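Local coordinates for TRAS1 ORF2p (Bombyx mori, PDB 1WDU), which forms the N-terminal endonuclease domain of a telomere-specific non-LTR retrotransposon protein and probably nicks chromosomal target DNA for insertion of the element, at residues A47-Q52 / A84-D89; R69-T74 / L92-Y97; R21-N26 / A42-A47. The protein carries 1 engineered substitution. All coordinates share one frame; numbering follows the deposited sequence.

Contact 1: A47-Q52 / A84-D89; sequences AIALIQ and AIAVFD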
ATOM      1  N   ALA A  47       6.480  -6.806   9.621  1.00 34.33           N
ATOM      2  CA  ALA A  47       6.755  -7.925   8.737  1.00 32.52           C
ATOM      3  C   ALA A  47       6.726  -7.464   7.288  1.00 31.89           C
ATOM      4  O   ALA A  47       7.467  -7.979   6.454  1.00 30.16           O
ATOM      5  CB  ALA A  47       5.720  -9.024   8.944  1.00 29.76           C
ATOM      6  N   ILE A  48       5.880  -6.470   7.009  1.00 31.90           N
ATOM      7  CA  ILE A  48       5.694  -5.958   5.655  1.00 30.70           C
ATOM      8  C   ILE A  48       5.674  -4.430   5.530  1.00 31.56           C
ATOM      9  O   ILE A  48       5.289  -3.704   6.452  1.00 30.30           O
ATOM     10  CB  ILE A  48       4.342  -6.458   5.068  1.00 32.20           C
ATOM     11  CG1 ILE A  48       4.266  -7.992   5.112  1.00 31.19           C
ATOM     12  CG2 ILE A  48       4.162  -5.935   3.639  1.00 30.10           C
ATOM     13  CD1 ILE A  48       5.123  -8.678   4.085  1.00 32.29           C
ATOM     14  N   ALA A  49       6.085  -3.953   4.363  1.00 29.92           N
ATOM     15  CA  ALA A  49       6.042  -2.533   4.069  1.00 29.46           C
ATOM     16  C   ALA A  49       5.511  -2.390   2.639  1.00 28.66           C
ATOM     17  O   ALA A  49       6.035  -3.012   1.709  1.00 27.00           O
ATOM     18  CB  ALA A  49       7.424  -1.914   4.192  1.00 29.67           C
ATOM     19  N   LEU A  50       4.434  -1.621   2.482  1.00 27.92           N
ATOM     20  CA  LEU A  50       3.845  -1.353   1.167  1.00 26.65           C
ATOM     21  C   LEU A  50       4.354   0.046   0.827  1.00 26.94           C
ATOM     22  O   LEU A  50       3.868   1.050   1.355  1.00 27.06           O
ATOM     23  CB  LEU A  50       2.317  -1.388   1.242  1.00 24.92           C
ATOM     24  CG  LEU A  50       1.714  -2.696   1.794  1.00 23.17           C
ATOM     25  CD1 LEU A  50       0.204  -2.560   1.873  1.00 21.64           C
ATOM     26  CD2 LEU A  50       2.093  -3.874   0.925  1.00 21.13           C
ATOM     27  N   ILE A  51       5.348   0.090  -0.054  1.00 26.84           N
ATOM     28  CA  ILE A  51       6.019   1.322  -0.439  1.00 27.52           C
ATOM     29  C   ILE A  51       5.655   1.922  -1.787  1.00 29.96           C
ATOM     30  O   ILE A  51       5.266   1.215  -2.715  1.00 31.18           O
ATOM     31  CB  ILE A  51       7.545   1.094  -0.472  1.00 27.50           C
ATOM     32  CG1 ILE A  51       8.008   0.421   0.817  1.00 28.83           C
ATOM     33  CG2 ILE A  51       8.273   2.416  -0.668  1.00 29.76           C
ATOM     34  CD1 ILE A  51       9.401  -0.188   0.699  1.00 26.52           C
ATOM     35  N   GLN A  52       5.809   3.241  -1.878  1.00 30.72           N
ATOM     36  CA  GLN A  52       5.595   3.979  -3.115  1.00 31.94           C
ATOM     37  C   GLN A  52       6.746   4.956  -3.223  1.00 33.31           C
ATOM     38  O   GLN A  52       7.190   5.509  -2.212  1.00 32.40           O
ATOM     39  CB  GLN A  52       4.284   4.775  -3.107  1.00 32.77           C
ATOM     40  CG  GLN A  52       3.036   3.934  -2.941  1.00 30.02           C
ATOM     41  CD  GLN A  52       2.813   3.563  -1.500  1.00 27.76           C
ATOM     42  OE1 GLN A  52       2.835   4.430  -0.627  1.00 27.19           O
ATOM     43  NE2 GLN A  52       2.594   2.277  -1.237  1.00 22.65           N
ATOM     44  N   ALA A  84       6.781  -0.695  -4.510  1.00 28.89           N
ATOM     45  CA  ALA A  84       7.518  -1.865  -4.089  1.00 27.34           C
ATOM     46  C   ALA A  84       6.950  -2.437  -2.808  1.00 27.15           C
ATOM     47  O   ALA A  84       6.222  -1.772  -2.069  1.00 25.23           O
ATOM     48  CB  ALA A  84       8.981  -1.520  -3.897  1.00 27.38           C
ATOM     49  N   ILE A  85       7.286  -3.692  -2.556  1.00 27.37           N
ATOM     50  CA  ILE A  85       6.841  -4.352  -1.353  1.00 27.79           C
ATOM     51  C   ILE A  85       8.064  -4.943  -0.652  1.00 29.48           C
ATOM     52  O   ILE A  85       8.792  -5.758  -1.222  1.00 31.01           O
ATOM     53  CB  ILE A  85       5.808  -5.449  -1.677  1.00 23.54           C
ATOM     54  CG1 ILE A  85       4.537  -4.798  -2.244  1.00 24.39           C
ATOM     55  CG2 ILE A  85       5.502  -6.258  -0.429  1.00 25.71           C
ATOM     56  CD1 ILE A  85       3.439  -5.775  -2.663  1.00 16.47           C
ATOM     57  N   ALA A  86       8.300  -4.505   0.579  1.00 30.40           N
ATOM     58  CA  ALA A  86       9.432  -5.001   1.359  1.00 29.46           C
ATOM     59  C   ALA A  86       8.964  -6.021   2.389  1.00 29.54           C
ATOM     60  O   ALA A  86       8.017  -5.783   3.142  1.00 31.16           O
ATOM     61  CB  ALA A  86      10.132  -3.843   2.063  1.00 28.35           C
ATOM     62  N   VAL A  87       9.624  -7.167   2.412  1.00 30.41           N
ATOM     63  CA  VAL A  87       9.290  -8.206   3.366  1.00 32.16           C
ATOM     64  C   VAL A  87      10.456  -8.315   4.342  1.00 33.88           C
ATOM     65  O   VAL A  87      11.548  -8.745   3.970  1.00 36.46           O
ATOM     66  CB  VAL A  87       9.064  -9.563   2.665  1.00 31.55           C
ATOM     67  CG1 VAL A  87       8.688 -10.617   3.693  1.00 30.63           C
ATOM     68  CG2 VAL A  87       7.952  -9.428   1.611  1.00 27.45           C
ATOM     69  N   PHE A  88      10.231  -7.894   5.583  1.00 34.94           N
ATOM     70  CA  PHE A  88      11.270  -7.949   6.607  1.00 36.87           C
ATOM     71  C   PHE A  88      11.271  -9.294   7.336  1.00 38.34           C
ATOM     72  O   PHE A  88      12.274  -9.687   7.935  1.00 36.67           O
ATOM     73  CB  PHE A  88      11.087  -6.807   7.619  1.00 35.39           C
ATOM     74  CG  PHE A  88      11.043  -5.446   6.987  1.00 34.98           C
ATOM     75  CD1 PHE A  88       9.831  -4.901   6.551  1.00 36.24           C
ATOM     76  CD2 PHE A  88      12.214  -4.733   6.767  1.00 33.50           C
ATOM     77  CE1 PHE A  88       9.790  -3.662   5.901  1.00 32.48           C
ATOM     78  CE2 PHE A  88      12.188  -3.499   6.118  1.00 31.90           C
ATOM     79  CZ  PHE A  88      10.972  -2.964   5.683  1.00 32.86           C
ATOM     80  N   ASP A  89      10.142  -9.994   7.287  1.00 40.67           N
ATOM     81  CA  ASP A  89      10.035 -11.291   7.934  1.00 42.95           C
ATOM     82  C   ASP A  89      10.795 -12.300   7.077  1.00 43.69           C
ATOM     83  O   ASP A  89      10.361 -12.659   5.982  1.00 43.60           O
ATOM     84  CB  ASP A  89       8.563 -11.684   8.083  1.00 45.34           C
ATOM     85  CG  ASP A  89       8.379 -12.994   8.830  1.00 47.16           C
ATOM     86  OD1 ASP A  89       7.369 -13.130   9.550  1.00 48.07           O
ATOM     87  OD2 ASP A  89       9.232 -13.893   8.687  1.00 49.08           O
TER
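With CG anti to its carbonyl carbon (chi1 -55°), the Phe88 ring lies against strand 48-52, and Ala49 CB meets its edge in the ring plane, 3.4 Å from Phe88 CE1. Ile48 also has CG1 anti to the carbonyl carbon. A second turn at chi2 (-74°) bends its CD1 to 3.8 Å from Val87 CG2, the two side chains lying side by side. Leu50 and Ile85 also lie side by side on this face, with Leu50 CD2 near Ile85 CG1. Leu119 and Ser121 of strand 116-123 cover it. On the other face, toward helix 31-44, Ala49 and Ala86 touch through their methyls, and Ile51 CD1 reaches Ala86 CB. Leu37 of the helix packs on Ala49 and on Phe88.

The strands run antiparallel. Ala49 and Ala86 exchange two backbone hydrogen bonds, both 2.9 Å between N and O and both in the carbonyl plane. Ile51 and Ala84 form the next hydrogen-bonded pair. At the Ala47 end, Ala47 O accepts from Phe88 N at 2.9 Å and weakly from Asp89 N. The contact is buried and mainly apolar, with these backbone groups paired across it, while Ile48 and Leu50 bond to strand 20-26 on their other edge.

Contact 2: R69-T74 / L92-Y97; sequences RVFQST and LDVIQY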
ATOM      1  N   ARG A  69      13.772  -8.757   1.746  1.00 42.43           N
ATOM      2  CA  ARG A  69      13.458  -9.043   0.354  1.00 40.03           C
ATOM      3  C   ARG A  69      12.581  -7.922  -0.193  1.00 39.14           C
ATOM      4  O   ARG A  69      11.570  -7.553   0.414  1.00 38.81           O
ATOM      5  CB  ARG A  69      12.765 -10.406   0.238  1.00 38.74           C
ATOM      6  CG  ARG A  69      13.631 -11.530   0.791  1.00 38.95           C
ATOM      7  CD  ARG A  69      13.204 -12.923   0.363  1.00 37.14           C
ATOM      8  NE  ARG A  69      12.057 -13.481   1.084  1.00 36.72           N
ATOM      9  CZ  ARG A  69      11.762 -13.242   2.355  1.00 34.11           C
ATOM     10  NH1 ARG A  69      12.524 -12.423   3.070  1.00 38.00           N
ATOM     11  NH2 ARG A  69      10.727 -13.856   2.924  1.00 29.84           N
ATOM     12  N   VAL A  70      12.986  -7.361  -1.327  1.00 36.16           N
ATOM     13  CA  VAL A  70      12.231  -6.278  -1.935  1.00 34.79           C
ATOM     14  C   VAL A  70      11.737  -6.648  -3.325  1.00 34.90           C
ATOM     15  O   VAL A  70      12.502  -7.105  -4.170  1.00 34.84           O
ATOM     16  CB  VAL A  70      13.073  -4.990  -2.025  1.00 34.04           C
ATOM     17  CG1 VAL A  70      12.238  -3.862  -2.636  1.00 33.35           C
ATOM     18  CG2 VAL A  70      13.558  -4.597  -0.639  1.00 32.32           C
ATOM     19  N   PHE A  71      10.445  -6.445  -3.547  1.00 35.40           N
ATOM     20  CA  PHE A  71       9.820  -6.750  -4.828  1.00 34.68           C
ATOM     21  C   PHE A  71       9.344  -5.439  -5.398  1.00 35.01           C
ATOM     22  O   PHE A  71       8.556  -4.727  -4.775  1.00 35.63           O
ATOM     23  CB  PHE A  71       8.666  -7.723  -4.610  1.00 34.02           C
ATOM     24  CG  PHE A  71       9.088  -8.960  -3.889  1.00 34.86           C
ATOM     25  CD1 PHE A  71       9.233  -8.952  -2.501  1.00 34.21           C
ATOM     26  CD2 PHE A  71       9.465 -10.100  -4.599  1.00 34.00           C
ATOM     27  CE1 PHE A  71       9.757 -10.056  -1.830  1.00 34.38           C
ATOM     28  CE2 PHE A  71       9.992 -11.213  -3.935  1.00 34.82           C
ATOM     29  CZ  PHE A  71      10.140 -11.191  -2.554  1.00 34.89           C
ATOM     30  N   GLN A  72       9.840  -5.122  -6.585  1.00 35.92           N
ATOM     31  CA  GLN A  72       9.528  -3.864  -7.228  1.00 36.87           C
ATOM     32  C   GLN A  72       8.651  -3.946  -8.456  1.00 37.14           C
ATOM     33  O   GLN A  72       8.523  -4.992  -9.093  1.00 36.13           O
ATOM     34  CB  GLN A  72      10.826  -3.165  -7.608  1.00 38.47           C
ATOM     35  CG  GLN A  72      11.831  -3.103  -6.479  1.00 44.13           C
ATOM     36  CD  GLN A  72      13.106  -2.393  -6.882  1.00 44.51           C
ATOM     37  OE1 GLN A  72      13.691  -2.695  -7.918  1.00 47.00           O
ATOM     38  NE2 GLN A  72      13.549  -1.453  -6.058  1.00 46.32           N
ATOM     39  N   SER A  73       8.048  -2.808  -8.774  1.00 37.30           N
ATOM     40  CA  SER A  73       7.210  -2.678  -9.944  1.00 37.84           C
ATOM     41  C   SER A  73       8.188  -2.440 -11.096  1.00 39.77           C
ATOM     42  O   SER A  73       9.362  -2.136 -10.869  1.00 39.30           O
ATOM     43  CB  SER A  73       6.279  -1.476  -9.778  1.00 37.62           C
ATOM     44  OG  SER A  73       7.020  -0.290  -9.538  1.00 34.87           O
ATOM     45  N   THR A  74       7.706  -2.578 -12.323  1.00 42.27           N
ATOM     46  CA  THR A  74       8.543  -2.387 -13.503  1.00 44.05           C
ATOM     47  C   THR A  74       9.339  -1.090 -13.447  1.00 45.03           C
ATOM     48  O   THR A  74       8.769  -0.005 -13.312  1.00 45.14           O
ATOM     49  CB  THR A  74       7.690  -2.372 -14.772  1.00 44.62           C
ATOM     50  OG1 THR A  74       6.799  -3.493 -14.750  1.00 46.43           O
ATOM     51  CG2 THR A  74       8.581  -2.454 -16.007  1.00 44.42           C
ATOM     52  N   LEU A  92       8.771 -15.785   6.255  1.00 40.52           N
ATOM     53  CA  LEU A  92       7.485 -15.710   5.574  1.00 38.11           C
ATOM     54  C   LEU A  92       7.569 -16.208   4.127  1.00 36.80           C
ATOM     55  O   LEU A  92       8.447 -15.801   3.370  1.00 36.79           O
ATOM     56  CB  LEU A  92       6.988 -14.263   5.594  1.00 38.33           C
ATOM     57  CG  LEU A  92       5.596 -13.988   5.031  1.00 38.77           C
ATOM     58  CD1 LEU A  92       4.570 -14.879   5.735  1.00 38.87           C
ATOM     59  CD2 LEU A  92       5.262 -12.510   5.227  1.00 39.42           C
ATOM     60  N   ASP A  93       6.658 -17.096   3.753  1.00 36.47           N
ATOM     61  CA  ASP A  93       6.616 -17.630   2.394  1.00 37.61           C
ATOM     62  C   ASP A  93       6.113 -16.540   1.446  1.00 37.44           C
ATOM     63  O   ASP A  93       5.090 -15.899   1.694  1.00 36.51           O
ATOM     64  CB  ASP A  93       5.681 -18.847   2.327  1.00 39.82           C
ATOM     65  CG  ASP A  93       6.409 -20.166   2.553  1.00 43.18           C
ATOM     66  OD1 ASP A  93       7.271 -20.228   3.455  1.00 44.36           O
ATOM     67  OD2 ASP A  93       6.116 -21.146   1.830  1.00 43.77           O
ATOM     68  N   VAL A  94       6.833 -16.346   0.350  1.00 36.85           N
ATOM     69  CA  VAL A  94       6.477 -15.325  -0.622  1.00 37.01           C
ATOM     70  C   VAL A  94       6.346 -15.870  -2.042  1.00 38.10           C
ATOM     71  O   VAL A  94       7.081 -16.775  -2.451  1.00 39.65           O
ATOM     72  CB  VAL A  94       7.536 -14.190  -0.615  1.00 35.48           C
ATOM     73  CG1 VAL A  94       7.326 -13.263  -1.794  1.00 35.44           C
ATOM     74  CG2 VAL A  94       7.451 -13.419   0.692  1.00 35.19           C
ATOM     75  N   ILE A  95       5.399 -15.318  -2.790  1.00 37.12           N
ATOM     76  CA  ILE A  95       5.196 -15.723  -4.168  1.00 38.58           C
ATOM     77  C   ILE A  95       5.015 -14.485  -5.035  1.00 37.73           C
ATOM     78  O   ILE A  95       4.217 -13.604  -4.714  1.00 37.58           O
ATOM     79  CB  ILE A  95       3.972 -16.660  -4.322  1.00 40.57           C
ATOM     80  CG1 ILE A  95       3.507 -16.664  -5.779  1.00 40.06           C
ATOM     81  CG2 ILE A  95       2.864 -16.243  -3.379  1.00 42.37           C
ATOM     82  CD1 ILE A  95       2.442 -17.675  -6.062  1.00 44.56           C
ATOM     83  N   GLN A  96       5.760 -14.426  -6.132  1.00 37.00           N
ATOM     84  CA  GLN A  96       5.702 -13.290  -7.047  1.00 37.66           C
ATOM     85  C   GLN A  96       4.733 -13.500  -8.204  1.00 37.39           C
ATOM     86  O   GLN A  96       4.543 -14.620  -8.685  1.00 35.72           O
ATOM     87  CB  GLN A  96       7.086 -13.006  -7.647  1.00 37.29           C
ATOM     88  CG  GLN A  96       8.217 -12.853  -6.652  1.00 36.94           C
ATOM     89  CD  GLN A  96       9.528 -12.526  -7.345  1.00 38.59           C
ATOM     90  OE1 GLN A  96       9.663 -11.475  -7.967  1.00 40.88           O
ATOM     91  NE2 GLN A  96      10.497 -13.426  -7.246  1.00 37.73           N
ATOM     92  N   TYR A  97       4.141 -12.406  -8.667  1.00 37.77           N
ATOM     93  CA  TYR A  97       3.223 -12.466  -9.796  1.00 38.40           C
ATOM     94  C   TYR A  97       3.656 -11.478 -10.875  1.00 40.16           C
ATOM     95  O   TYR A  97       3.071 -10.406 -11.028  1.00 40.39           O
ATOM     96  CB  TYR A  97       1.800 -12.170  -9.338  1.00 35.70           C
ATOM     97  CG  TYR A  97       1.289 -13.171  -8.333  1.00 36.47           C
ATOM     98  CD1 TYR A  97       1.274 -12.875  -6.969  1.00 35.26           C
ATOM     99  CD2 TYR A  97       0.841 -14.435  -8.743  1.00 35.48           C
ATOM    100  CE1 TYR A  97       0.821 -13.811  -6.033  1.00 34.68           C
ATOM    101  CE2 TYR A  97       0.393 -15.375  -7.822  1.00 33.81           C
ATOM    102  CZ  TYR A  97       0.381 -15.057  -6.470  1.00 35.48           C
ATOM    103  OH  TYR A  97      -0.099 -15.974  -5.559  1.00 36.19           O
TER
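The contact lies between the two facing beta sheets of the domain, near the surface. Strand 69-72 is an outermost strand of the six-stranded sheet. Strand 93-96 belongs to the other sheet, where it pairs with strand 105-111. The axes of the two short strands come within 9.9 Å and run nearly parallel, at 21°. That spacing is bridged by side chains.

Phe71 has the largest share of the contact. Its CG is anti to the carbonyl carbon, and the ring reaches across toward Val94, tip to tip. Phe71 CZ comes to 3.6 Å from Val94 CG1. The valine has this CG1 anti to its backbone N. Gln96 crosses the phenylalanine at about a right angle. Gln96 CG lies 3.6 Å from Phe71 CE2, and the amide carbon CD sits at the ring edge, in the ring plane. The amide plane is turned 67° from the ring. Val108 of strand 105-111 touches both Phe71 and Val94, and so does Val87 of strand 83-87, next to 69-72 in its sheet.

Arg69 reaches over at the other end. Its chain is bent at chi3, and it slides past Val94 in the opposite direction. Arg69 NH2 meets Leu92 O at 3.0 Å, at the edge of the guanidinium, in a weak hydrogen bond. The same nitrogen makes a weak bond to Asp89 O, so two carbonyls share it.

Packing of two facing sheets through apolar side chains is the core of the four-layered alpha/beta sandwich of the DNase I-like fold.

Contact 3: R21-N26 / A42-A47; sequences RVLQAN and ATRKAA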
ATOM      1  N   ARG A  21       2.566  -7.054  11.434  1.00 42.43           N
ATOM      2  CA  ARG A  21       2.393  -5.621  11.242  1.00 40.81           C
ATOM      3  C   ARG A  21       2.822  -5.163   9.849  1.00 38.01           C
ATOM      4  O   ARG A  21       3.864  -5.580   9.332  1.00 34.76           O
ATOM      5  CB  ARG A  21       3.177  -4.846  12.304  1.00 44.27           C
ATOM      6  CG  ARG A  21       2.762  -5.157  13.730  1.00 49.36           C
ATOM      7  CD  ARG A  21       3.404  -4.190  14.718  1.00 53.33           C
ATOM      8  NE  ARG A  21       2.927  -4.404  16.085  1.00 56.58           N
ATOM      9  CZ  ARG A  21       3.198  -5.484  16.813  1.00 59.11           C
ATOM     10  NH1 ARG A  21       3.950  -6.458  16.310  1.00 59.92           N
ATOM     11  NH2 ARG A  21       2.718  -5.589  18.046  1.00 59.09           N
ATOM     12  N   VAL A  22       2.009  -4.300   9.249  1.00 34.88           N
ATOM     13  CA  VAL A  22       2.297  -3.778   7.917  1.00 32.52           C
ATOM     14  C   VAL A  22       2.481  -2.259   7.911  1.00 32.17           C
ATOM     15  O   VAL A  22       1.703  -1.527   8.528  1.00 30.26           O
ATOM     16  CB  VAL A  22       1.152  -4.110   6.928  1.00 31.75           C
ATOM     17  CG1 VAL A  22       1.481  -3.546   5.537  1.00 31.43           C
ATOM     18  CG2 VAL A  22       0.932  -5.617   6.864  1.00 31.51           C
ATOM     19  N   LEU A  23       3.502  -1.788   7.198  1.00 32.27           N
ATOM     20  CA  LEU A  23       3.750  -0.349   7.078  1.00 32.54           C
ATOM     21  C   LEU A  23       3.390   0.120   5.659  1.00 31.33           C
ATOM     22  O   LEU A  23       3.684  -0.567   4.687  1.00 33.05           O
ATOM     23  CB  LEU A  23       5.230  -0.032   7.346  1.00 31.27           C
ATOM     24  CG  LEU A  23       5.863  -0.496   8.666  1.00 33.20           C
ATOM     25  CD1 LEU A  23       7.324  -0.069   8.689  1.00 29.69           C
ATOM     26  CD2 LEU A  23       5.109   0.098   9.860  1.00 29.94           C
ATOM     27  N   GLN A  24       2.742   1.273   5.537  1.00 30.19           N
ATOM     28  CA  GLN A  24       2.400   1.810   4.220  1.00 29.50           C
ATOM     29  C   GLN A  24       2.980   3.219   4.153  1.00 29.62           C
ATOM     30  O   GLN A  24       2.650   4.058   4.984  1.00 30.38           O
ATOM     31  CB  GLN A  24       0.880   1.872   4.009  1.00 28.07           C
ATOM     32  CG  GLN A  24       0.475   2.315   2.590  1.00 25.37           C
ATOM     33  CD  GLN A  24      -1.033   2.381   2.397  1.00 24.29           C
ATOM     34  OE1 GLN A  24      -1.739   1.410   2.665  1.00 23.40           O
ATOM     35  NE2 GLN A  24      -1.534   3.530   1.925  1.00 21.72           N
ATOM     36  N   ALA A  25       3.834   3.488   3.168  1.00 30.68           N
ATOM     37  CA  ALA A  25       4.436   4.811   3.069  1.00 31.83           C
ATOM     38  C   ALA A  25       4.973   5.195   1.701  1.00 31.97           C
ATOM     39  O   ALA A  25       5.552   4.375   0.983  1.00 31.84           O
ATOM     40  CB  ALA A  25       5.559   4.944   4.101  1.00 31.37           C
ATOM     41  N   ASN A  26       4.767   6.462   1.362  1.00 31.82           N
ATOM     42  CA  ASN A  26       5.250   7.034   0.122  1.00 33.35           C
ATOM     43  C   ASN A  26       6.502   7.800   0.530  1.00 34.16           C
ATOM     44  O   ASN A  26       6.423   8.856   1.146  1.00 33.99           O
ATOM     45  CB  ASN A  26       4.226   8.001  -0.477  1.00 32.71           C
ATOM     46  CG  ASN A  26       4.741   8.679  -1.740  1.00 34.23           C
ATOM     47  OD1 ASN A  26       5.952   8.749  -1.965  1.00 35.71           O
ATOM     48  ND2 ASN A  26       3.830   9.188  -2.563  1.00 31.90           N
ATOM     49  N   ALA A  42      12.212  -1.891  11.948  1.00 38.72           N
ATOM     50  CA  ALA A  42      13.002  -2.591  12.958  1.00 39.59           C
ATOM     51  C   ALA A  42      12.343  -2.371  14.315  1.00 40.53           C
ATOM     52  O   ALA A  42      12.037  -3.322  15.029  1.00 40.51           O
ATOM     53  CB  ALA A  42      14.430  -2.058  12.980  1.00 37.72           C
ATOM     54  N   THR A  43      12.115  -1.102  14.644  1.00 42.66           N
ATOM     55  CA  THR A  43      11.497  -0.707  15.906  1.00 45.29           C
ATOM     56  C   THR A  43      10.152  -1.380  16.142  1.00 46.16           C
ATOM     57  O   THR A  43       9.955  -2.051  17.156  1.00 46.34           O
ATOM     58  CB  THR A  43      11.287   0.817  15.963  1.00 46.17           C
ATOM     59  OG1 THR A  43      12.545   1.480  15.805  1.00 48.44           O
ATOM     60  CG2 THR A  43      10.676   1.215  17.293  1.00 49.33           C
ATOM     61  N   ARG A  44       9.226  -1.186  15.207  1.00 47.91           N
ATOM     62  CA  ARG A  44       7.893  -1.770  15.302  1.00 48.30           C
ATOM     63  C   ARG A  44       7.873  -3.276  15.050  1.00 47.69           C
ATOM     64  O   ARG A  44       6.853  -3.933  15.269  1.00 47.46           O
ATOM     65  CB  ARG A  44       6.954  -1.104  14.304  1.00 51.23           C
ATOM     66  CG  ARG A  44       6.441   0.246  14.720  1.00 55.93           C
ATOM     67  CD  ARG A  44       5.258   0.619  13.850  1.00 61.44           C
ATOM     68  NE  ARG A  44       4.479   1.706  14.433  1.00 66.13           N
ATOM     69  CZ  ARG A  44       4.894   2.962  14.520  1.00 67.44           C
ATOM     70  NH1 ARG A  44       6.089   3.302  14.052  1.00 68.81           N
ATOM     71  NH2 ARG A  44       4.113   3.876  15.084  1.00 68.83           N
ATOM     72  N   LYS A  45       8.998  -3.818  14.594  1.00 46.92           N
ATOM     73  CA  LYS A  45       9.091  -5.240  14.289  1.00 47.82           C
ATOM     74  C   LYS A  45       8.014  -5.571  13.263  1.00 46.21           C
ATOM     75  O   LYS A  45       7.196  -6.478  13.450  1.00 45.12           O
ATOM     76  CB  LYS A  45       8.921  -6.081  15.565  1.00 50.48           C
ATOM     77  CG  LYS A  45      10.211  -6.203  16.388  1.00 52.05           C
ATOM     78  CD  LYS A  45       9.974  -6.827  17.760  1.00 54.71           C
ATOM     79  CE  LYS A  45       9.183  -5.894  18.675  1.00 56.40           C
ATOM     80  NZ  LYS A  45       8.985  -6.471  20.041  1.00 58.00           N
ATOM     81  N   ALA A  46       8.022  -4.801  12.178  1.00 44.07           N
ATOM     82  CA  ALA A  46       7.063  -4.975  11.099  1.00 41.15           C
ATOM     83  C   ALA A  46       7.466  -6.146  10.210  1.00 38.43           C
ATOM     84  O   ALA A  46       8.646  -6.452  10.066  1.00 40.65           O
ATOM     85  CB  ALA A  46       6.975  -3.700  10.278  1.00 40.56           C
ATOM     86  N   ALA A  47       6.480  -6.806   9.621  1.00 34.33           N
ATOM     87  CA  ALA A  47       6.755  -7.925   8.737  1.00 32.52           C
ATOM     88  C   ALA A  47       6.726  -7.464   7.288  1.00 31.89           C
ATOM     89  O   ALA A  47       7.467  -7.979   6.454  1.00 30.16           O
ATOM     90  CB  ALA A  47       5.720  -9.024   8.944  1.00 29.76           C
TER
HETATM   91  O   HOH W   1       5.013  -8.170  12.511  1.00 31.27           O
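Leu23 overlaps the methyl of Ala46, with Leu23 CG 3.8 Å from Ala46 CB and Leu23 CD1 4.0 Å from the same methyl. Its CG is anti to the carbonyl carbon (chi1 -55°). The other branch, CD2, meets the aliphatic part of Arg44, 4.0 Å from Arg44 CD, and the two chains cross obliquely. Leu37 and Ala41 of helix 31-44 also touch Leu23, so the leucine packs between strand 20-26 and the helix. The extended Arg44 chain carries its guanidinium past the leucine to a salt bridge with Asp226.

Arg21, partly exposed, runs beside the helix end. Its chain is extended from CG to NE, and Arg21 CD passes 3.5 Å from Arg44 O. The like charges of Arg21 and Lys45 do not touch: Arg21 NH1 and Lys45 NZ are 6.3 Å apart.

The backbone joins the two segments directly. Ala47 N gives a hydrogen bond of 2.9 Å to Arg21 O, in the carbonyl plane. A water adds a second link, accepting from Arg21 N and donating to Lys45 O.

The helix ends in a Schellman motif, with Lys45 as the C-prime residue at positive phi. Lys45 N bonds to Ala42 O, and Ala46 N to Ala41 O. The chain then turns straight into strand 48-52, closing the beta-alpha-beta crossover of parallel strands 20-26 and 48-52 around helix 31-44.

The three contacts all reach the six-stranded sheet. Contact 3 comes first along the chain and closes at Ala47, where contact 1 opens. Their centres are about 7 Å apart, and strands 20-26 and 48-52 are neighbours in the sheet. Contacts 1 and 2 interleave in sequence, and their centres are about 9 Å apart. Strand 69-72 pairs with strand 83-87 at the sheet's edge. Contacts 2 and 3 lie about 16 Å apart between centres and do not touch. Together they run from the helix layer through one sheet to the facing sheet, which gives three of the four layers of this endonuclease sandwich.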